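Local structure of xylose isomerase domain protein TIM barrel (Planctomyces limnophilus, 3TVA) at residues 95-100 with 131-136; 127-132 with 167-172; 246-251 with 285-290; 260-263 with 268-271. The protein probably acts as an isomerase, and binds a magnesium ion in a TIM barrel of the xylose isomerase-like family. All coordinates share one frame; numbering follows the deposited sequence. Where two conformers were deposited one is given.

Contact 1. Residues 95-100 with 131-136; sequences ETRASR and SPDYSE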
loop_
_atom_site.group_PDB
_atom_site.type_symbol
_atom_site.label_atom_id
_atom_site.label_comp_id
_atom_site.label_asym_id
_atom_site.label_seq_id
_atom_site.Cartn_x
_atom_site.Cartn_y
_atom_site.Cartn_z
ATOM N N GLU A 95 5.408 -18.385 12.754
ATOM C CA GLU A 95 5.712 -19.537 11.915
ATOM C C GLU A 95 6.319 -19.119 10.569
ATOM O O GLU A 95 7.316 -19.691 10.101
ATOM C CB GLU A 95 4.450 -20.376 11.692
ATOM C CG GLU A 95 4.633 -21.535 10.740
ATOM C CD GLU A 95 3.306 -22.213 10.377
ATOM O OE1 GLU A 95 2.227 -21.655 10.688
ATOM O OE2 GLU A 95 3.347 -23.310 9.781
ATOM N N THR A 96 5.719 -18.112 9.957
ATOM C CA THR A 96 6.109 -17.702 8.609
ATOM C C THR A 96 7.101 -16.528 8.588
ATOM O O THR A 96 7.499 -16.064 7.525
ATOM C CB THR A 96 4.854 -17.367 7.785
ATOM O OG1 THR A 96 4.047 -16.446 8.530
ATOM C CG2 THR A 96 4.032 -18.646 7.517
ATOM N N ARG A 97 7.503 -16.050 9.762
ATOM C CA ARG A 97 8.286 -14.820 9.824
ATOM C C ARG A 97 9.623 -14.888 9.062
ATOM O O ARG A 97 9.910 -14.005 8.255
ATOM C CB ARG A 97 8.533 -14.375 11.274
ATOM C CG ARG A 97 9.390 -13.085 11.361
ATOM C CD ARG A 97 9.542 -12.596 12.805
ATOM N NE ARG A 97 8.255 -12.160 13.348
ATOM C CZ ARG A 97 8.068 -11.821 14.620
ATOM N NH1 ARG A 97 9.090 -11.852 15.469
ATOM N NH2 ARG A 97 6.870 -11.441 15.040
ATOM N N ALA A 98 10.447 -15.903 9.332
ATOM C CA ALA A 98 11.745 -15.995 8.655
ATOM C C ALA A 98 11.559 -16.054 7.133
ATOM O O ALA A 98 12.302 -15.421 6.383
ATOM C CB ALA A 98 12.524 -17.174 9.134
ATOM N N SER A 99 10.554 -16.802 6.688
ATOM C CA SER A 99 10.297 -16.963 5.259
ATOM C C SER A 99 9.840 -15.658 4.602
ATOM O O SER A 99 10.219 -15.354 3.470
ATOM C CB SER A 99 9.254 -18.056 5.018
ATOM O OG SER A 99 9.002 -18.199 3.630
ATOM N N ARG A 100 9.027 -14.884 5.306
ATOM C CA ARG A 100 8.518 -13.646 4.730
ATOM C C ARG A 100 9.550 -12.531 4.760
ATOM O O ARG A 100 9.598 -11.695 3.858
ATOM C CB ARG A 100 7.199 -13.252 5.398
ATOM C CG ARG A 100 6.104 -14.275 5.088
ATOM C CD ARG A 100 4.773 -13.923 5.738
ATOM N NE ARG A 100 3.763 -14.941 5.461
ATOM C CZ ARG A 100 2.557 -14.958 6.023
ATOM N NH1 ARG A 100 2.223 -14.011 6.901
ATOM N NH2 ARG A 100 1.693 -15.917 5.717
ATOM N N SER A 131 4.969 -5.820 24.940
ATOM C CA SER A 131 5.082 -7.245 24.626
ATOM C C SER A 131 6.511 -7.680 24.284
ATOM O O SER A 131 7.289 -6.903 23.736
ATOM C CB SER A 131 4.129 -7.607 23.488
ATOM O OG SER A 131 4.606 -8.724 22.759
ATOM N N PRO A 132 6.871 -8.926 24.631
ATOM C CA PRO A 132 8.209 -9.411 24.271
ATOM C C PRO A 132 8.399 -9.599 22.751
ATOM O O PRO A 132 9.531 -9.473 22.247
ATOM C CB PRO A 132 8.331 -10.736 25.038
ATOM C CG PRO A 132 6.921 -11.125 25.393
ATOM C CD PRO A 132 6.153 -9.852 25.526
ATOM N N ASP A 133 7.339 -9.886 22.001
ATOM C CA ASP A 133 7.544 -10.002 20.555
ATOM C C ASP A 133 7.667 -8.646 19.858
ATOM O O ASP A 133 8.125 -8.573 18.720
ATOM C CB ASP A 133 6.493 -10.868 19.856
ATOM C CG ASP A 133 6.825 -11.095 18.381
ATOM O OD1 ASP A 133 7.946 -11.565 18.081
ATOM O OD2 ASP A 133 5.989 -10.763 17.521
ATOM N N TYR A 134 7.344 -7.548 20.533
ATOM C CA TYR A 134 7.497 -6.213 19.919
ATOM C C TYR A 134 8.892 -5.882 19.524
ATOM O O TYR A 134 9.134 -5.549 18.378
ATOM C CB TYR A 134 7.045 -5.126 20.866
ATOM C CG TYR A 134 7.011 -3.726 20.321
ATOM C CD1 TYR A 134 8.047 -2.858 20.532
ATOM C CD2 TYR A 134 5.935 -3.273 19.628
ATOM C CE1 TYR A 134 8.005 -1.602 20.068
ATOM C CE2 TYR A 134 5.884 -2.043 19.170
ATOM C CZ TYR A 134 6.923 -1.200 19.389
ATOM O OH TYR A 134 6.838 0.037 18.929
ATOM N N SER A 135 9.762 -6.203 20.465
ATOM C CA SER A 135 11.135 -5.936 20.218
ATOM C C SER A 135 11.752 -6.742 19.103
ATOM O O SER A 135 12.450 -6.235 18.310
ATOM C CB SER A 135 11.918 -5.938 21.522
ATOM O OG SER A 135 11.282 -5.068 22.465
ATOM N N GLU A 136 11.372 -7.994 18.990
ATOM C CA GLU A 136 11.795 -8.874 17.910
ATOM C C GLU A 136 11.292 -8.350 16.549
ATOM O O GLU A 136 11.991 -8.428 15.539
ATOM C CB GLU A 136 11.282 -10.299 18.178
ATOM C CG GLU A 136 12.052 -11.398 17.475
ATOM C CD GLU A 136 13.192 -11.992 18.309
ATOM O OE1 GLU A 136 13.401 -11.556 19.466
ATOM O OE2 GLU A 136 13.894 -12.898 17.796
#
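R97 and E136 make the closest backbone approach between the two segments, yet their CA atoms stand 10.6 Å apart, so the first turns of helices 97-114 and 132-149 are bridged by side chains alone. R97 does most of the reaching. Its chain runs straight through chi1 and chi2 and then bends about the CG-CD bond (chi3 -66°), which turns the guanidinium end-on to the carboxylate of D133. In the conformer described, NH1 donates to OD1 of D133 at 2.9 Å and NH2 to OD2 of the same residue at 2.7 Å, each oxygen offering its syn lone pair. The two flat groups lie only 14° from coplanar, the geometry of a bidentate salt bridge. NH2 also donates to the carbonyl of V92, and NE to that of L91, so rotation of the guanidinium is well constrained. At the edge of the same guanidinium, CG of E136 comes to 3.6 Å from NH1 of R97; the E136 carboxylate itself turns to R139. S131 is the N-cap of helix 132-149, its OG accepting from N of D133 at 3.1 Å. The bidentate salt bridge thus joins the N-terminal ends of two successive outer helices of a TIM barrel, at the C-terminal ends of the strands.

Contact 2. Residues 127-132 with 167-172; sequences PESSSP and LLEFIE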
loop_
_atom_site.group_PDB
_atom_site.type_symbol
_atom_site.label_atom_id
_atom_site.label_comp_id
_atom_site.label_asym_id
_atom_site.label_seq_id
_atom_site.Cartn_x
_atom_site.Cartn_y
_atom_site.Cartn_z
ATOM N N PRO A 127 2.184 -5.701 17.763
ATOM C CA PRO A 127 1.958 -5.986 19.189
ATOM C C PRO A 127 2.101 -4.730 20.047
ATOM O O PRO A 127 2.742 -3.772 19.613
ATOM C CB PRO A 127 3.100 -6.944 19.541
ATOM C CG PRO A 127 3.602 -7.465 18.250
ATOM C CD PRO A 127 3.367 -6.399 17.239
ATOM N N GLU A 128 1.512 -4.742 21.240
ATOM C CA GLU A 128 1.732 -3.696 22.235
ATOM C C GLU A 128 3.224 -3.593 22.500
ATOM O O GLU A 128 3.919 -4.605 22.507
ATOM C CB GLU A 128 1.024 -4.046 23.542
ATOM C CG GLU A 128 -0.467 -3.762 23.579
ATOM C CD GLU A 128 -1.086 -4.101 24.940
ATOM O OE1 GLU A 128 -0.381 -3.976 25.971
ATOM O OE2 GLU A 128 -2.275 -4.499 24.978
ATOM N N SER A 129 3.716 -2.374 22.710
ATOM C CA SER A 129 5.147 -2.141 22.919
ATOM C C SER A 129 5.692 -2.812 24.181
ATOM O O SER A 129 6.890 -3.071 24.287
ATOM C CB SER A 129 5.434 -0.645 22.964
ATOM O OG SER A 129 4.595 -0.009 23.912
ATOM N N SER A 130 4.809 -3.092 25.131
ATOM C CA SER A 130 5.182 -3.820 26.337
ATOM C C SER A 130 5.465 -5.309 26.066
ATOM O O SER A 130 6.121 -5.980 26.869
ATOM C CB SER A 130 4.068 -3.689 27.376
ATOM O OG SER A 130 2.838 -4.159 26.848
ATOM N N SER A 131 4.969 -5.820 24.940
ATOM C CA SER A 131 5.082 -7.245 24.626
ATOM C C SER A 131 6.511 -7.680 24.284
ATOM O O SER A 131 7.289 -6.903 23.736
ATOM C CB SER A 131 4.129 -7.607 23.488
ATOM O OG SER A 131 4.606 -8.724 22.759
ATOM N N PRO A 132 6.871 -8.926 24.631
ATOM C CA PRO A 132 8.209 -9.411 24.271
ATOM C C PRO A 132 8.399 -9.599 22.751
ATOM O O PRO A 132 9.531 -9.473 22.247
ATOM C CB PRO A 132 8.331 -10.736 25.038
ATOM C CG PRO A 132 6.921 -11.125 25.393
ATOM C CD PRO A 132 6.153 -9.852 25.526
ATOM N N LEU A 167 1.126 3.259 15.576
ATOM C CA LEU A 167 1.968 3.261 14.385
ATOM C C LEU A 167 3.129 4.258 14.509
ATOM O O LEU A 167 4.269 3.954 14.157
ATOM C CB LEU A 167 1.135 3.603 13.151
ATOM C CG LEU A 167 1.911 3.736 11.833
ATOM C CD1 LEU A 167 2.621 2.439 11.464
ATOM C CD2 LEU A 167 0.968 4.161 10.715
ATOM N N LEU A 168 2.836 5.451 15.006
ATOM C CA LEU A 168 3.876 6.446 15.236
ATOM C C LEU A 168 4.919 5.927 16.235
ATOM O O LEU A 168 6.129 6.117 16.064
ATOM C CB LEU A 168 3.263 7.735 15.789
ATOM C CG LEU A 168 2.563 8.692 14.822
ATOM C CD1 LEU A 168 1.753 9.737 15.609
ATOM C CD2 LEU A 168 3.579 9.377 13.912
ATOM N N GLU A 169 4.435 5.294 17.296
ATOM C CA GLU A 169 5.302 4.720 18.300
ATOM C C GLU A 169 6.248 3.674 17.667
ATOM O O GLU A 169 7.447 3.647 17.963
ATOM C CB GLU A 169 4.454 4.077 19.402
ATOM C CG GLU A 169 5.265 3.631 20.603
ATOM C CD GLU A 169 4.470 2.788 21.596
ATOM O OE1 GLU A 169 3.367 2.304 21.248
ATOM O OE2 GLU A 169 4.958 2.612 22.731
ATOM N N PHE A 170 5.708 2.839 16.782
ATOM C CA PHE A 170 6.496 1.781 16.138
ATOM C C PHE A 170 7.544 2.404 15.244
ATOM O O PHE A 170 8.717 2.014 15.271
ATOM C CB PHE A 170 5.592 0.846 15.314
ATOM C CG PHE A 170 6.335 -0.240 14.584
ATOM C CD1 PHE A 170 6.971 -1.257 15.285
ATOM C CD2 PHE A 170 6.374 -0.258 13.190
ATOM C CE1 PHE A 170 7.654 -2.279 14.619
ATOM C CE2 PHE A 170 7.047 -1.268 12.511
ATOM C CZ PHE A 170 7.693 -2.283 13.225
ATOM N N ILE A 171 7.115 3.372 14.440
ATOM C CA ILE A 171 8.026 4.046 13.522
ATOM C C ILE A 171 9.144 4.741 14.285
ATOM O O ILE A 171 10.305 4.718 13.874
ATOM C CB ILE A 171 7.263 5.054 12.641
ATOM C CG1 ILE A 171 6.418 4.298 11.599
ATOM C CG2 ILE A 171 8.215 6.050 11.985
ATOM C CD1 ILE A 171 5.499 5.202 10.789
ATOM N N GLU A 172 8.787 5.338 15.413
ATOM C CA GLU A 172 9.750 6.051 16.243
ATOM C C GLU A 172 10.739 5.088 16.913
ATOM O O GLU A 172 11.908 5.420 17.114
ATOM C CB GLU A 172 9.012 6.875 17.296
ATOM C CG GLU A 172 9.214 8.356 17.145
ATOM C CD GLU A 172 7.944 9.137 16.850
ATOM O OE1 GLU A 172 7.444 9.820 17.773
ATOM O OE2 GLU A 172 7.470 9.094 15.694
HETATM O O HOH W 1 1.696 -0.246 22.559
#
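S129 meets E169 with both of its side-chain atoms. Its CB, pointing toward helix 164-174, lies 3.3 Å from OE2 of E169 and 3.8 Å from CD of the same residue, so the methylene already rests against the carboxylate. One bond further out, OG sits between the backbone N and the carbonyl carbon (chi1 53°) and donates to OE2 of E169 at 2.9 Å. The hydroxyl comes in on the syn side of that oxygen but 34° out of the carboxylate plane, a tilted approach. E169 supplies the length: CG is anti to its backbone N and the chain stays extended from there, carrying the carboxylate away from the helix to the loop. In the TIM barrel this loop leads from strand 118-121 into helix 132-149, and helix 164-174 is the next of the outer helices, so the bond ties a beta-alpha loop to the neighbouring helix at the protein surface. The loop is shaped by a type I turn from E128 to S131, in which N of S131 donates to O of E128 at 2.9 Å. S129 stands at the second position of the turn, and its backbone N points to a water, donating to it at 2.9 Å. That water in turn makes a weak bond to OE1 of E169, 3.3 Å away, so the second carboxylate oxygen is reached through solvent; the same OE1 also has a weak bond from ND1 of H166. On the side of helix 132-149, the side chain of S129 touches Y134.

Contact 3. Residues 246-251 with 285-290; sequences TLWEIG and KKIANC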
loop_
_atom_site.group_PDB
_atom_site.type_symbol
_atom_site.label_atom_id
_atom_site.label_comp_id
_atom_site.label_asym_id
_atom_site.label_seq_id
_atom_site.Cartn_x
_atom_site.Cartn_y
_atom_site.Cartn_z
ATOM N N THR A 246 -6.601 17.568 2.416
ATOM C CA THR A 246 -5.670 17.368 3.527
ATOM C C THR A 246 -4.272 16.943 3.033
ATOM O O THR A 246 -3.256 17.426 3.538
ATOM C CB THR A 246 -6.201 16.347 4.552
ATOM O OG1 THR A 246 -7.486 16.768 5.016
ATOM C CG2 THR A 246 -5.258 16.236 5.733
ATOM N N LEU A 247 -4.219 16.056 2.041
ATOM C CA LEU A 247 -2.933 15.667 1.442
ATOM C C LEU A 247 -2.217 16.881 0.881
ATOM O O LEU A 247 -1.001 17.024 1.014
ATOM C CB LEU A 247 -3.140 14.661 0.298
ATOM C CG LEU A 247 -3.311 13.185 0.680
ATOM C CD1 LEU A 247 -3.692 12.334 -0.547
ATOM C CD2 LEU A 247 -2.041 12.649 1.346
ATOM N N TRP A 248 -2.975 17.754 0.229
ATOM C CA TRP A 248 -2.377 18.940 -0.354
ATOM C C TRP A 248 -1.777 19.820 0.743
ATOM O O TRP A 248 -0.646 20.276 0.624
ATOM C CB TRP A 248 -3.413 19.719 -1.156
ATOM C CG TRP A 248 -2.843 20.898 -1.870
ATOM C CD1 TRP A 248 -3.001 22.225 -1.539
ATOM C CD2 TRP A 248 -2.024 20.868 -3.042
ATOM N NE1 TRP A 248 -2.324 23.017 -2.443
ATOM C CE2 TRP A 248 -1.714 22.207 -3.372
ATOM C CE3 TRP A 248 -1.526 19.835 -3.852
ATOM C CZ2 TRP A 248 -0.927 22.541 -4.479
ATOM C CZ3 TRP A 248 -0.746 20.169 -4.945
ATOM C CH2 TRP A 248 -0.455 21.513 -5.250
ATOM N N GLU A 249 -2.531 20.032 1.820
ATOM C CA GLU A 249 -2.067 20.858 2.934
ATOM C C GLU A 249 -0.765 20.358 3.580
ATOM O O GLU A 249 0.101 21.155 3.953
ATOM C CB GLU A 249 -3.147 20.983 4.011
ATOM C CG GLU A 249 -2.614 21.644 5.274
ATOM C CD GLU A 249 -3.560 21.569 6.452
ATOM O OE1 GLU A 249 -4.798 21.560 6.235
ATOM O OE2 GLU A 249 -3.070 21.538 7.609
ATOM N N ILE A 250 -0.597 19.043 3.697
ATOM C CA ILE A 250 0.605 18.533 4.357
ATOM C C ILE A 250 1.814 18.434 3.436
ATOM O O ILE A 250 2.879 17.996 3.855
ATOM C CB ILE A 250 0.375 17.196 5.030
ATOM C CG1 ILE A 250 0.068 16.130 3.968
ATOM C CG2 ILE A 250 -0.744 17.335 6.057
ATOM C CD1 ILE A 250 -0.056 14.732 4.525
ATOM N N GLY A 251 1.658 18.845 2.185
ATOM C CA GLY A 251 2.788 18.867 1.279
ATOM C C GLY A 251 2.958 17.633 0.402
ATOM O O GLY A 251 3.961 17.536 -0.304
ATOM N N LYS A 285 -7.502 18.974 -10.555
ATOM C CA LYS A 285 -7.608 20.241 -11.268
ATOM C C LYS A 285 -8.083 21.358 -10.341
ATOM O O LYS A 285 -7.622 22.497 -10.426
ATOM C CB LYS A 285 -8.566 20.107 -12.453
ATOM C CG LYS A 285 -8.750 21.386 -13.256
ATOM C CD LYS A 285 -9.703 21.142 -14.420
ATOM C CE LYS A 285 -10.218 22.447 -15.022
ATOM N NZ LYS A 285 -9.148 23.202 -15.726
ATOM N N LYS A 286 -9.010 21.024 -9.454
ATOM C CA LYS A 286 -9.511 21.978 -8.476
ATOM C C LYS A 286 -8.468 22.319 -7.405
ATOM O O LYS A 286 -8.220 23.490 -7.126
ATOM C CB LYS A 286 -10.771 21.422 -7.811
ATOM C CG LYS A 286 -11.428 22.374 -6.826
ATOM C CD LYS A 286 -12.531 21.673 -6.050
ATOM C CE LYS A 286 -13.219 22.644 -5.085
ATOM N NZ LYS A 286 -14.418 22.031 -4.442
ATOM N N ILE A 287 -7.904 21.291 -6.773
ATOM C CA ILE A 287 -6.992 21.488 -5.645
ATOM C C ILE A 287 -5.534 21.810 -6.003
ATOM O O ILE A 287 -4.935 22.721 -5.433
ATOM C CB ILE A 287 -7.011 20.257 -4.725
ATOM C CG1 ILE A 287 -8.439 19.973 -4.259
ATOM C CG2 ILE A 287 -6.085 20.441 -3.528
ATOM C CD1 ILE A 287 -8.591 18.581 -3.630
ATOM N N ALA A 288 -4.972 21.066 -6.952
ATOM C CA ALA A 288 -3.562 21.218 -7.298
ATOM C C ALA A 288 -3.355 22.120 -8.509
ATOM O O ALA A 288 -2.217 22.424 -8.870
ATOM C CB ALA A 288 -2.925 19.850 -7.534
ATOM N N ASN A 289 -4.467 22.556 -9.106
ATOM C CA ASN A 289 -4.487 23.360 -10.335
ATOM C C ASN A 289 -3.863 22.688 -11.568
ATOM O O ASN A 289 -3.402 23.361 -12.494
ATOM C CB ASN A 289 -3.904 24.759 -10.098
ATOM C CG ASN A 289 -4.866 25.669 -9.361
ATOM O OD1 ASN A 289 -5.066 25.537 -8.150
ATOM N ND2 ASN A 289 -5.472 26.603 -10.090
ATOM N N CYS A 290 -3.873 21.358 -11.575
ATOM C CA CYS A 290 -3.441 20.581 -12.734
ATOM C C CYS A 290 -4.251 19.292 -12.845
ATOM O O CYS A 290 -4.339 18.691 -13.914
ATOM C CB CYS A 290 -1.946 20.257 -12.654
ATOM S SG CYS A 290 -1.493 19.091 -11.336
#
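W248 lays its indole against I287 and A288, joining the C-terminal ends of helices 240-249 and 266-287, two outer helices of the TIM barrel that follow one another in the chain. Helix 240-249 closes with a Schellman motif in which G251 has positive phi, and its N donates to O of W248 at 3.1 Å. Y10 and W11 also meet the indole edge-to-face, and R253 adds a cation-pi interaction, so the tryptophan also links both helices to the chain just before strand 13-18. Early in segment 285-290, K286 turns its amine to E241 at the other end of helix 240-249. I287 comes next: its CG2 packs 3.6 Å from CB of W248 and forms an off-centre CH-pi contact with the five-membered ring. The I287 carbonyl oxygen lies over an indole face, toward the rim. A288 continues along the same ring just before phi turns positive at N289, its CA 3.9 Å from the centroid of the six-membered ring of W248 and only 19° off the normal, a CH-pi contact over the face. CB of A288 sits above the ring plane, over its rim, 3.4 Å from CZ3 of W248.

Contact 4. Residues 260-263 with 268-271; sequences REIP and QQKK
NE2 of Q269 is gripped by two backbone carbonyls, those of R260 and L23. The bond to O of R260 measures 2.8 Å, and the nitrogen lies nearly on the line of that C=O (167° at the oxygen); the oxygen in turn lies close to the plane of the Q269 amide. This is a beta-alpha loop of the TIM barrel folded back on the helix it leads into: residues 260-263 leave strand 256-258, and Q269 stands in the first turns of helix 266-287. An extended side chain, with chi1 -176° and chi2 180°, lets Q269 carry its amide from the helix into the curve of the loop. There OE1 of Q269 rests 3.3 Å from CA of P263, so both ends of the amide are fitted against the loop. The I262 side chain runs antiparallel to that of Q269, alongside it; its CG1 lies 3.7 Å from CB of Q269, while its CD1 reaches the helix backbone, 3.7 Å from N of Q269. The same CD1 covers part of one face of the R260 guanidinium, whose NE pairs with D272 and NH1 with E230. D272 also takes a bond from NE2 of Q268, making it a shared anchor for loop and helix. The magnesium site is close by: E259, just before R260, is one of its ligands, and E261, whose CB points away from the helix segment, has its side chain about 6 Å from the metal at the nearest atoms. CG of Q268 packs against CD1 of I262 at 4.0 Å.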
loop_
_atom_site.group_PDB
_atom_site.type_symbol
_atom_site.label_atom_id
_atom_site.label_comp_id
_atom_site.label_asym_id
_atom_site.label_seq_id
_atom_site.Cartn_x
_atom_site.Cartn_y
_atom_site.Cartn_z
ATOM N N ARG A 260 -8.488 -0.712 -6.308
ATOM C CA ARG A 260 -9.826 -1.270 -6.145
ATOM C C ARG A 260 -9.710 -2.774 -6.192
ATOM O O ARG A 260 -9.458 -3.346 -7.271
ATOM C CB ARG A 260 -10.719 -0.784 -7.283
ATOM C CG ARG A 260 -12.141 -1.303 -7.241
ATOM C CD ARG A 260 -13.059 -0.384 -6.443
ATOM N NE ARG A 260 -14.425 -0.898 -6.430
ATOM C CZ ARG A 260 -14.903 -1.734 -5.514
ATOM N NH1 ARG A 260 -14.121 -2.159 -4.519
ATOM N NH2 ARG A 260 -16.163 -2.153 -5.598
ATOM N N GLU A 261 -9.955 -3.463 -5.080
ATOM C CA GLU A 261 -9.615 -4.857 -5.182
ATOM C C GLU A 261 -10.883 -5.653 -5.383
ATOM O O GLU A 261 -11.487 -6.143 -4.434
ATOM C CB GLU A 261 -8.976 -5.284 -3.858
ATOM C CG GLU A 261 -8.037 -4.241 -3.253
ATOM C CD GLU A 261 -7.412 -4.699 -1.936
ATOM O OE1 GLU A 261 -7.965 -4.353 -0.868
ATOM O OE2 GLU A 261 -6.369 -5.396 -1.966
ATOM N N ILE A 262 -11.164 -5.926 -6.647
ATOM C CA ILE A 262 -12.151 -6.900 -7.048
ATOM C C ILE A 262 -11.631 -7.545 -8.326
ATOM O O ILE A 262 -12.295 -7.487 -9.367
ATOM C CB ILE A 262 -13.547 -6.237 -7.268
ATOM C CG1 ILE A 262 -13.435 -4.971 -8.126
ATOM C CG2 ILE A 262 -14.175 -5.853 -5.933
ATOM C CD1 ILE A 262 -14.775 -4.341 -8.466
ATOM N N PRO A 263 -10.462 -8.210 -8.250
ATOM C CA PRO A 263 -9.915 -8.811 -9.471
ATOM C C PRO A 263 -10.784 -9.957 -9.980
ATOM O O PRO A 263 -10.589 -10.407 -11.113
ATOM C CB PRO A 263 -8.541 -9.325 -9.024
ATOM C CG PRO A 263 -8.664 -9.503 -7.543
ATOM C CD PRO A 263 -9.541 -8.372 -7.107
ATOM N N GLN A 268 -15.792 -4.889 -13.998
ATOM C CA GLN A 268 -16.205 -3.892 -13.006
ATOM C C GLN A 268 -15.009 -3.203 -12.325
ATOM O O GLN A 268 -15.057 -2.019 -11.994
ATOM C CB GLN A 268 -17.108 -4.524 -11.945
ATOM C CG GLN A 268 -17.783 -3.499 -11.042
ATOM C CD GLN A 268 -18.746 -2.602 -11.813
ATOM O OE1 GLN A 268 -19.468 -3.067 -12.694
ATOM N NE2 GLN A 268 -18.743 -1.309 -11.497
ATOM N N GLN A 269 -13.943 -3.961 -12.101
ATOM C CA GLN A 269 -12.736 -3.393 -11.529
ATOM C C GLN A 269 -12.195 -2.297 -12.454
ATOM O O GLN A 269 -11.790 -1.229 -11.988
ATOM C CB GLN A 269 -11.681 -4.479 -11.298
ATOM C CG GLN A 269 -10.414 -4.003 -10.609
ATOM C CD GLN A 269 -9.405 -5.134 -10.408
ATOM O OE1 GLN A 269 -9.309 -6.045 -11.232
ATOM N NE2 GLN A 269 -8.650 -5.074 -9.308
ATOM N N LYS A 270 -12.195 -2.555 -13.762
ATOM C CA LYS A 270 -11.728 -1.547 -14.712
ATOM C C LYS A 270 -12.672 -0.334 -14.760
ATOM O O LYS A 270 -12.201 0.808 -14.778
ATOM C CB LYS A 270 -11.505 -2.121 -16.118
ATOM C CG LYS A 270 -10.814 -1.132 -17.067
ATOM C CD LYS A 270 -10.814 -1.618 -18.507
ATOM C CE LYS A 270 -10.098 -0.643 -19.423
ATOM N NZ LYS A 270 -10.004 -1.169 -20.817
ATOM N N LYS A 271 -13.984 -0.579 -14.769
ATOM C CA LYS A 271 -14.959 0.512 -14.684
ATOM C C LYS A 271 -14.729 1.411 -13.469
ATOM O O LYS A 271 -14.805 2.641 -13.578
ATOM C CB LYS A 271 -16.390 -0.021 -14.656
ATOM C CG LYS A 271 -16.830 -0.634 -15.974
ATOM C CD LYS A 271 -18.276 -1.129 -15.932
ATOM C CE LYS A 271 -18.619 -1.928 -17.196
ATOM N NZ LYS A 271 -19.984 -2.526 -17.138
#

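Overall arrangement
All four contacts belong to one TIM barrel: contacts 1 to 3 join outer helices or the loops leading into them, and contact 4 joins a strand-end loop near the magnesium site to its following helix. Along the chain contact 1 comes first, contact 2 begins on the segment where it ends, and contact 3 opens later, enclosing contact 4. Contacts 1 and 2 are neighbours, centres 13 Å apart; they share S131 and P132 and touch through Y134, so the loop before helix 132-149 takes part in both. Contacts 3 and 4 both use helix 266-287, at its C-terminal end and near its start, centres 26 Å apart. Contacts 1 and 3 lie 39 Å apart between centres, across the barrel.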